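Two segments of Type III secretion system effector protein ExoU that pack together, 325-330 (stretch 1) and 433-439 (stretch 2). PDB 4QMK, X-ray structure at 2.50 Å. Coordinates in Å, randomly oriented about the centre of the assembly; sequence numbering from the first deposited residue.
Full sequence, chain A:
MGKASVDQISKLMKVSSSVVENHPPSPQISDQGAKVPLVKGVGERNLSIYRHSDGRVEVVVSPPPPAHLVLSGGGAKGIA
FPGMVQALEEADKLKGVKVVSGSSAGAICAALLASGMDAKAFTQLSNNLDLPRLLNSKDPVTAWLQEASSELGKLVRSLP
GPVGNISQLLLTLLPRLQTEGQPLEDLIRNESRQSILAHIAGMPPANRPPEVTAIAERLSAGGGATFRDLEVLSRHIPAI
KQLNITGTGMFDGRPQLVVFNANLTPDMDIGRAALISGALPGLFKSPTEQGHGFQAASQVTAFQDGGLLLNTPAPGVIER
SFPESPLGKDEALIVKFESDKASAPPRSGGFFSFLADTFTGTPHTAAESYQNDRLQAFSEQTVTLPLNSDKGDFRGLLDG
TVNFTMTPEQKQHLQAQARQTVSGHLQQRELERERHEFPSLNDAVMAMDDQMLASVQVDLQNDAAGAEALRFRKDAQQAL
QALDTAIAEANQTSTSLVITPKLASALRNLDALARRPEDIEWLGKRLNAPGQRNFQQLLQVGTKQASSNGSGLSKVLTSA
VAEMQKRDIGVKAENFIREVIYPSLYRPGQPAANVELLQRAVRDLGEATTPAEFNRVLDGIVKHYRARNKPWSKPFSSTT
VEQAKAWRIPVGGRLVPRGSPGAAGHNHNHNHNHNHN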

# COMPACT_ATOMS: atom_id res chain seq x y z
N SER A 325 13.87 30.49 10.44
CA SER A 325 15.00 31.38 10.33
C SER A 325 15.32 31.86 8.93
O SER A 325 15.29 31.08 7.99
CB SER A 325 16.25 30.71 10.86
OG SER A 325 17.34 31.57 10.63
N PRO A 326 15.76 33.11 8.81
CA PRO A 326 16.18 33.55 7.52
C PRO A 326 17.58 33.03 7.12
O PRO A 326 17.97 33.17 5.96
CB PRO A 326 16.16 35.08 7.66
CG PRO A 326 16.34 35.36 9.11
CD PRO A 326 15.90 34.15 9.85
N LEU A 327 18.34 32.48 8.06
CA LEU A 327 19.69 31.94 7.76
C LEU A 327 19.63 30.48 7.41
O LEU A 327 20.62 29.91 6.98
CB LEU A 327 20.63 32.10 8.94
CG LEU A 327 20.68 33.48 9.58
CD1 LEU A 327 21.51 33.42 10.84
CD2 LEU A 327 21.27 34.46 8.62
N GLY A 328 18.49 29.87 7.63
CA GLY A 328 18.27 28.48 7.22
C GLY A 328 17.58 28.46 5.85
O GLY A 328 16.34 28.44 5.77
N LYS A 329 18.36 28.51 4.78
CA LYS A 329 17.79 28.56 3.44
C LYS A 329 18.42 27.55 2.54
O LYS A 329 19.63 27.47 2.46
CB LYS A 329 17.99 29.95 2.83
CG LYS A 329 16.97 30.98 3.29
CD LYS A 329 17.20 32.34 2.65
CE LYS A 329 16.24 33.40 3.21
NZ LYS A 329 16.62 34.80 2.83
N ASP A 330 17.59 26.78 1.85
CA ASP A 330 18.09 25.78 0.93
C ASP A 330 18.43 26.38 -0.41
O ASP A 330 17.85 27.35 -0.85
CB ASP A 330 17.06 24.67 0.74
CG ASP A 330 16.97 23.76 1.94
OD1 ASP A 330 17.95 23.00 2.19
OD2 ASP A 330 15.90 23.80 2.62
N ARG A 433 26.00 37.84 -1.63
CA ARG A 433 25.97 38.07 -0.19
C ARG A 433 24.66 38.63 0.21
O ARG A 433 24.09 39.42 -0.49
CB ARG A 433 27.05 39.05 0.22
CG ARG A 433 28.44 38.53 0.06
CD ARG A 433 28.76 37.33 0.96
NE ARG A 433 30.13 36.91 0.74
CZ ARG A 433 30.54 36.09 -0.22
NH1 ARG A 433 29.68 35.58 -1.09
NH2 ARG A 433 31.85 35.78 -0.32
N GLU A 434 24.22 38.30 1.41
CA GLU A 434 22.97 38.77 1.90
C GLU A 434 23.19 39.16 3.36
O GLU A 434 23.96 38.50 4.06
CB GLU A 434 21.98 37.65 1.74
CG GLU A 434 20.53 37.98 1.96
CD GLU A 434 19.66 36.75 1.76
OE1 GLU A 434 19.95 35.68 2.40
OE2 GLU A 434 18.70 36.85 0.95
N ARG A 435 22.55 40.25 3.80
CA ARG A 435 22.66 40.72 5.16
C ARG A 435 21.34 40.59 5.94
O ARG A 435 20.27 40.90 5.43
CB ARG A 435 23.09 42.17 5.16
CG ARG A 435 23.04 42.87 6.52
CD ARG A 435 23.90 44.13 6.57
NE ARG A 435 23.73 44.86 5.33
CZ ARG A 435 24.71 45.26 4.51
NH1 ARG A 435 25.99 45.17 4.83
NH2 ARG A 435 24.37 45.86 3.41
N HIS A 436 21.43 40.11 7.17
CA HIS A 436 20.25 39.94 8.01
C HIS A 436 20.52 40.63 9.29
O HIS A 436 21.53 40.38 9.89
CB HIS A 436 20.01 38.46 8.26
CG HIS A 436 19.73 37.68 7.03
ND1 HIS A 436 18.58 37.85 6.30
CD2 HIS A 436 20.45 36.74 6.39
CE1 HIS A 436 18.60 37.04 5.25
NE2 HIS A 436 19.72 36.35 5.29
N GLU A 437 19.61 41.48 9.74
CA GLU A 437 19.83 42.26 10.95
C GLU A 437 19.01 41.68 12.08
O GLU A 437 17.94 41.13 11.86
CB GLU A 437 19.42 43.69 10.72
CG GLU A 437 19.81 44.26 9.36
CD GLU A 437 19.50 45.74 9.23
OE1 GLU A 437 18.66 46.11 8.38
OE2 GLU A 437 20.06 46.53 10.02
N PHE A 438 19.51 41.84 13.30
CA PHE A 438 18.85 41.32 14.50
C PHE A 438 19.04 42.31 15.63
O PHE A 438 20.04 42.99 15.71
CB PHE A 438 19.48 39.98 14.92
CG PHE A 438 19.39 38.90 13.86
CD1 PHE A 438 20.37 38.74 12.89
CD2 PHE A 438 18.35 38.00 13.87
CE1 PHE A 438 20.26 37.75 11.93
CE2 PHE A 438 18.23 37.02 12.92
CZ PHE A 438 19.18 36.89 11.95
N PRO A 439 18.07 42.40 16.53
CA PRO A 439 18.17 43.30 17.68
C PRO A 439 19.32 42.99 18.56
O PRO A 439 19.78 43.86 19.27
CB PRO A 439 16.89 43.02 18.45
CG PRO A 439 15.91 42.61 17.42
CD PRO A 439 16.71 41.84 16.39

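How does the strand of stretch 2 present itself to the loop of stretch 1? From Glu434 to Phe438 the chain is extended, so successive side chains alternate in direction. Glu434, His436 and Phe438 point toward stretch 1, whereas Arg435 points away and Glu437 makes no contact. Every interaction across the interface therefore falls on alternate residues.

What does Glu434 contribute at the start of the strand? Its carboxylate forms a salt bridge with Lys329, whose side chain extends in a nearly fully stretched conformation. The distance from Lys329 NZ to Glu434 OE1 is 3.5 Å, so the accompanying hydrogen bond is weak, and the lysine is poorly ordered. The same oxygen is engaged within the strand: His436 NE2 donates to Glu434 OE1 at 3.0 Å, a bond that ties the imidazole to the carboxylate.

Why is His436 the centre of the contact? It has the largest area covered by the other stretch, and three residues of stretch 1 gather round its ring. Pro326 lies over one face, its CB 4.2 Å from the centroid of the His436 ring and 25° off the normal, a CH-pi arrangement in which an aliphatic carbon meets the pi cloud. Lys329 NZ approaches the ring edge, 3.8 Å from His436 CE1. Leu327 CD2 comes obliquely to 3.3 Å from His436 CD2, a tight approach for two carbons.

How does Phe438 close the contact? It replaces polar pairing with apolar packing. Phe438 CZ lies 4.3 Å from Pro326 CG and also 4.3 Å from Leu327 CD1, so the tip of the ring meets both residues. Leu327 thus spans the two aromatic side chains, with CD2 near His436 and CD1 near Phe438. Its backbone is held locally by a hydrogen bond from Leu327 N to Ser325 OG at 2.9 Å.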